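Local atomic coordinates of 457aa long hypothetical protein (Pyrococcus horikoshii, PDB entry 2CSU), a protein that is of unknown function but combines a Rossmann-type CoA-binding domain with two domains of the succinyl-CoA ligase family. Residues 282-294 against 441-453. Sequence-based numbering, arbitrary orientation.
Sequences MARAFSQPLPRGN and AYALVEQAKNVGI
From the last turn of helix 276-283, through a type I beta turn at Ala283 to Phe286, residues 282-294 run along one side of the C-terminal half of helix 434-450, the CA atoms of Met282 and Ala443 lying 5.3 Å apart and those of Leu290 and Ala448 5.7 Å. The segment carries the chain from helix 276-283 to strand 295-300, consistent with a link between the two succinyl-CoA ligase-like domains; that strand belongs to the last alpha/beta domain, built on a mixed, mainly parallel sheet, whose C-terminal helix the segment covers. No hydrogen bond joins the segments, and the packing is chiefly apolar. Ala443 is small enough to let Met282 close in, CB to CB at 3.6 Å, beside Leu271. In Phe286, CG, anti to the carbonyl carbon (chi1 -69°), carries the ring toward the helix, where its edge meets Gln447; CE1 stands 3.4 Å from Gln447 CB, close to the ring plane. Ring and amide planes are almost perpendicular (88°). Aliphatic carbons of Gln447 thus serve the apolar contact, while its NE2 is hydrogen-bonded to Thr227 O. Leu444 is branched and long enough to fill the bend of the loop: its CD2 lies 3.6 Å from both Ala285 O and Pro289 O, and Leu290 CD2 reaches the same methyl. The polar end of Gln288 turns from the helix; its OE1 accepts from Val406 N and its NE2 donates to Gly427 O. Pro291 suits the extended loop, its phi of -69° being what the ring imposes, and this compact, rigid ring lies against the helix backbone between Leu444 and Val445, CG 4.0 Å from Val445 CG2. At the last modelled residue, the poorly ordered Ile453 lays CG2 near Arg292 CA and Pro291 O. Ala448 lets the loop backbone come close, its CB 3.5 Å from Pro291 O, while Pro291 CD sits 3.4 Å from Leu444 O.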
loop_
_atom_site.group_PDB
_atom_site.type_symbol
_atom_site.label_atom_id
_atom_site.label_comp_id
_atom_site.label_asym_id
_atom_site.label_seq_id
_atom_site.Cartn_x
_atom_site.Cartn_y
_atom_site.Cartn_z
HETATM N N MSE A 282 4.338 9.944 -7.272
HETATM C CA MSE A 282 4.809 11.227 -7.777
HETATM C C MSE A 282 4.726 11.304 -9.303
HETATM O O MSE A 282 4.538 12.357 -9.896
HETATM C CB MSE A 282 6.264 11.408 -7.339
HETATM C CG MSE A 282 6.388 11.840 -5.876
HETATM SE SE MSE A 282 8.083 11.767 -5.283
HETATM C CE MSE A 282 8.835 12.786 -6.560
ATOM N N ALA A 283 4.911 10.136 -9.943
ATOM C CA ALA A 283 5.016 10.117 -11.398
ATOM C C ALA A 283 3.654 10.209 -12.093
ATOM O O ALA A 283 3.494 10.842 -13.130
ATOM C CB ALA A 283 5.724 8.823 -11.803
ATOM N N ARG A 284 2.662 9.516 -11.507
ATOM C CA ARG A 284 1.377 9.429 -12.186
ATOM C C ARG A 284 0.459 10.588 -11.796
ATOM O O ARG A 284 -0.740 10.575 -12.040
ATOM C CB ARG A 284 0.725 8.099 -11.803
ATOM C CG ARG A 284 0.237 8.086 -10.355
ATOM C CD ARG A 284 -0.886 7.066 -10.135
ATOM N NE ARG A 284 -0.860 6.560 -8.759
ATOM C CZ ARG A 284 -2.041 6.433 -8.125
ATOM N NH1 ARG A 284 -3.164 6.753 -8.744
ATOM N NH2 ARG A 284 -2.071 5.977 -6.870
ATOM N N ALA A 285 1.072 11.602 -11.158
ATOM C CA ALA A 285 0.303 12.785 -10.794
ATOM C C ALA A 285 0.315 13.818 -11.919
ATOM O O ALA A 285 -0.356 14.842 -11.875
ATOM C CB ALA A 285 0.923 13.391 -9.535
ATOM N N PHE A 286 1.145 13.536 -12.940
ATOM C CA PHE A 286 1.234 14.486 -14.042
ATOM C C PHE A 286 0.153 14.226 -15.095
ATOM O O PHE A 286 0.302 14.545 -16.268
ATOM C CB PHE A 286 2.620 14.353 -14.676
ATOM C CG PHE A 286 3.664 14.868 -13.729
ATOM C CD1 PHE A 286 3.907 16.235 -13.653
ATOM C CD2 PHE A 286 4.388 13.984 -12.948
ATOM C CE1 PHE A 286 4.882 16.714 -12.789
ATOM C CE2 PHE A 286 5.363 14.473 -12.082
ATOM C CZ PHE A 286 5.613 15.836 -11.998
ATOM N N SER A 287 -0.941 13.593 -14.633
ATOM C CA SER A 287 -2.135 13.527 -15.466
ATOM C C SER A 287 -2.948 14.813 -15.311
ATOM O O SER A 287 -3.939 15.059 -15.991
ATOM C CB SER A 287 -2.965 12.323 -15.013
ATOM O OG SER A 287 -4.074 12.776 -14.233
ATOM N N GLN A 288 -2.507 15.628 -14.333
ATOM C CA GLN A 288 -3.146 16.914 -14.090
ATOM C C GLN A 288 -2.214 18.068 -14.470
ATOM O O GLN A 288 -1.044 17.886 -14.774
ATOM C CB GLN A 288 -3.488 17.000 -12.600
ATOM C CG GLN A 288 -4.488 15.928 -12.166
ATOM C CD GLN A 288 -5.890 16.467 -12.315
ATOM O OE1 GLN A 288 -6.216 17.580 -11.934
ATOM N NE2 GLN A 288 -6.744 15.607 -12.903
ATOM N N PRO A 289 -2.786 19.285 -14.485
ATOM C CA PRO A 289 -2.024 20.481 -14.815
ATOM C C PRO A 289 -0.992 20.802 -13.731
ATOM O O PRO A 289 -1.197 20.554 -12.550
ATOM C CB PRO A 289 -3.007 21.642 -14.954
ATOM C CG PRO A 289 -4.384 20.988 -15.035
ATOM C CD PRO A 289 -4.165 19.641 -14.200
ATOM N N LEU A 290 0.025 21.569 -14.098
ATOM C CA LEU A 290 0.957 22.113 -13.123
ATOM C C LEU A 290 0.385 23.319 -12.373
ATOM O O LEU A 290 -0.175 24.229 -12.978
ATOM C CB LEU A 290 2.272 22.476 -13.825
ATOM C CG LEU A 290 2.915 21.293 -14.579
ATOM C CD1 LEU A 290 4.165 21.741 -15.314
ATOM C CD2 LEU A 290 3.257 20.181 -13.596
ATOM N N PRO A 291 0.521 23.329 -11.036
ATOM C CA PRO A 291 0.031 24.402 -10.165
ATOM C C PRO A 291 0.794 25.712 -10.330
ATOM O O PRO A 291 2.011 25.709 -10.532
ATOM C CB PRO A 291 0.212 23.809 -8.776
ATOM C CG PRO A 291 1.476 23.012 -8.938
ATOM C CD PRO A 291 1.226 22.304 -10.243
ATOM N N ARG A 292 0.079 26.831 -10.235
ATOM C CA ARG A 292 0.709 28.135 -10.378
ATOM C C ARG A 292 1.265 28.616 -9.036
ATOM O O ARG A 292 1.842 29.689 -8.918
ATOM C CB ARG A 292 -0.343 29.142 -10.864
ATOM C CG ARG A 292 -0.921 28.820 -12.242
ATOM C CD ARG A 292 -1.583 30.056 -12.871
ATOM N NE ARG A 292 -2.890 30.317 -12.251
ATOM C CZ ARG A 292 -2.936 31.179 -11.217
ATOM N NH1 ARG A 292 -1.828 31.740 -10.772
ATOM N NH2 ARG A 292 -4.111 31.482 -10.652
ATOM N N GLY A 293 1.103 27.790 -8.011
ATOM C CA GLY A 293 1.603 28.128 -6.693
ATOM C C GLY A 293 1.641 26.890 -5.823
ATOM O O GLY A 293 1.353 25.790 -6.297
ATOM N N ASN A 294 1.981 27.057 -4.550
ATOM C CA ASN A 294 2.057 25.919 -3.648
ATOM C C ASN A 294 1.004 25.968 -2.541
ATOM O O ASN A 294 1.167 25.328 -1.502
ATOM C CB ASN A 294 3.440 25.856 -2.999
ATOM C CG ASN A 294 3.639 26.949 -1.959
ATOM O OD1 ASN A 294 3.191 28.080 -2.139
ATOM N ND2 ASN A 294 4.315 26.613 -0.866
ATOM N N ALA A 441 1.376 15.700 -4.635
ATOM C CA ALA A 441 1.206 17.144 -4.514
ATOM C C ALA A 441 2.569 17.818 -4.594
ATOM O O ALA A 441 2.728 18.866 -5.228
ATOM C CB ALA A 441 0.562 17.469 -3.182
ATOM N N TYR A 442 3.548 17.205 -3.930
ATOM C CA TYR A 442 4.916 17.710 -3.913
ATOM C C TYR A 442 5.536 17.637 -5.305
ATOM O O TYR A 442 6.181 18.582 -5.748
ATOM C CB TYR A 442 5.774 16.893 -2.942
ATOM C CG TYR A 442 7.260 17.171 -3.070
ATOM C CD1 TYR A 442 7.819 18.343 -2.558
ATOM C CD2 TYR A 442 8.100 16.279 -3.740
ATOM C CE1 TYR A 442 9.184 18.624 -2.708
ATOM C CE2 TYR A 442 9.457 16.546 -3.903
ATOM C CZ TYR A 442 9.993 17.722 -3.385
ATOM O OH TYR A 442 11.327 18.000 -3.558
ATOM N N ALA A 443 5.336 16.520 -5.997
ATOM C CA ALA A 443 5.913 16.369 -7.327
ATOM C C ALA A 443 5.376 17.409 -8.304
ATOM O O ALA A 443 6.113 17.899 -9.153
ATOM C CB ALA A 443 5.670 14.957 -7.864
ATOM N N LEU A 444 4.099 17.756 -8.172
ATOM C CA LEU A 444 3.484 18.742 -9.061
ATOM C C LEU A 444 4.057 20.150 -8.848
ATOM O O LEU A 444 4.311 20.877 -9.807
ATOM C CB LEU A 444 1.957 18.749 -8.867
ATOM C CG LEU A 444 1.139 17.677 -9.625
ATOM C CD1 LEU A 444 -0.227 17.470 -8.973
ATOM C CD2 LEU A 444 0.975 18.099 -11.080
ATOM N N VAL A 445 4.266 20.537 -7.593
ATOM C CA VAL A 445 4.814 21.866 -7.319
ATOM C C VAL A 445 6.271 21.948 -7.778
ATOM O O VAL A 445 6.654 22.907 -8.445
ATOM C CB VAL A 445 4.711 22.226 -5.813
ATOM C CG1 VAL A 445 5.494 23.491 -5.514
ATOM C CG2 VAL A 445 3.266 22.441 -5.442
ATOM N N GLU A 446 7.073 20.938 -7.442
ATOM C CA GLU A 446 8.479 20.931 -7.840
ATOM C C GLU A 446 8.663 20.996 -9.354
ATOM O O GLU A 446 9.554 21.689 -9.846
ATOM C CB GLU A 446 9.192 19.697 -7.290
ATOM C CG GLU A 446 9.987 19.945 -6.017
ATOM C CD GLU A 446 11.186 20.874 -6.218
ATOM O OE1 GLU A 446 11.730 21.376 -5.212
ATOM O OE2 GLU A 446 11.591 21.096 -7.376
ATOM N N GLN A 447 7.829 20.275 -10.096
ATOM C CA GLN A 447 7.995 20.336 -11.545
ATOM C C GLN A 447 7.584 21.701 -12.107
ATOM O O GLN A 447 8.082 22.171 -13.128
ATOM C CB GLN A 447 7.144 19.225 -12.163
ATOM C CG GLN A 447 7.124 19.271 -13.691
ATOM C CD GLN A 447 8.507 18.969 -14.226
ATOM O OE1 GLN A 447 9.456 18.723 -13.501
ATOM N NE2 GLN A 447 8.601 19.021 -15.569
ATOM N N ALA A 448 6.604 22.327 -11.431
ATOM C CA ALA A 448 6.245 23.691 -11.797
ATOM C C ALA A 448 7.451 24.618 -11.638
ATOM O O ALA A 448 7.697 25.511 -12.433
ATOM C CB ALA A 448 5.107 24.148 -10.886
ATOM N N LYS A 449 8.191 24.394 -10.531
ATOM C CA LYS A 449 9.432 25.136 -10.337
ATOM C C LYS A 449 10.358 24.964 -11.540
ATOM O O LYS A 449 10.828 25.914 -12.148
ATOM C CB LYS A 449 10.129 24.588 -9.090
ATOM C CG LYS A 449 9.721 25.311 -7.806
ATOM C CD LYS A 449 9.948 24.439 -6.571
ATOM C CE LYS A 449 10.674 25.184 -5.446
ATOM N NZ LYS A 449 10.059 24.850 -4.163
ATOM N N ASN A 450 10.636 23.685 -11.844
ATOM C CA ASN A 450 11.550 23.369 -12.937
ATOM C C ASN A 450 11.191 24.111 -14.230
ATOM O O ASN A 450 11.999 24.814 -14.820
ATOM C CB ASN A 450 11.520 21.857 -13.152
ATOM C CG ASN A 450 12.308 21.189 -12.054
ATOM O OD1 ASN A 450 12.788 21.829 -11.122
ATOM N ND2 ASN A 450 12.451 19.858 -12.183
ATOM N N VAL A 451 9.942 23.915 -14.697
ATOM C CA VAL A 451 9.546 24.636 -15.908
ATOM C C VAL A 451 9.460 26.145 -15.661
ATOM O O VAL A 451 9.212 26.934 -16.563
ATOM C CB VAL A 451 8.197 24.113 -16.398
ATOM C CG1 VAL A 451 7.774 24.886 -17.641
ATOM C CG2 VAL A 451 8.302 22.643 -16.752
ATOM N N GLY A 452 9.687 26.533 -14.409
ATOM C CA GLY A 452 9.653 27.940 -14.052
ATOM C C GLY A 452 8.256 28.530 -13.999
ATOM O O GLY A 452 7.793 29.146 -14.964
ATOM N N ILE A 453 7.579 28.338 -12.869
ATOM C CA ILE A 453 6.231 28.861 -12.674
ATOM C C ILE A 453 5.969 29.046 -11.179
ATOM O O ILE A 453 5.700 30.194 -10.766
ATOM C CB ILE A 453 5.152 27.906 -13.253
ATOM C CG1 ILE A 453 5.448 27.599 -14.726
ATOM C CG2 ILE A 453 3.779 28.550 -13.143
ATOM C CD1 ILE A 453 4.430 26.696 -15.388
#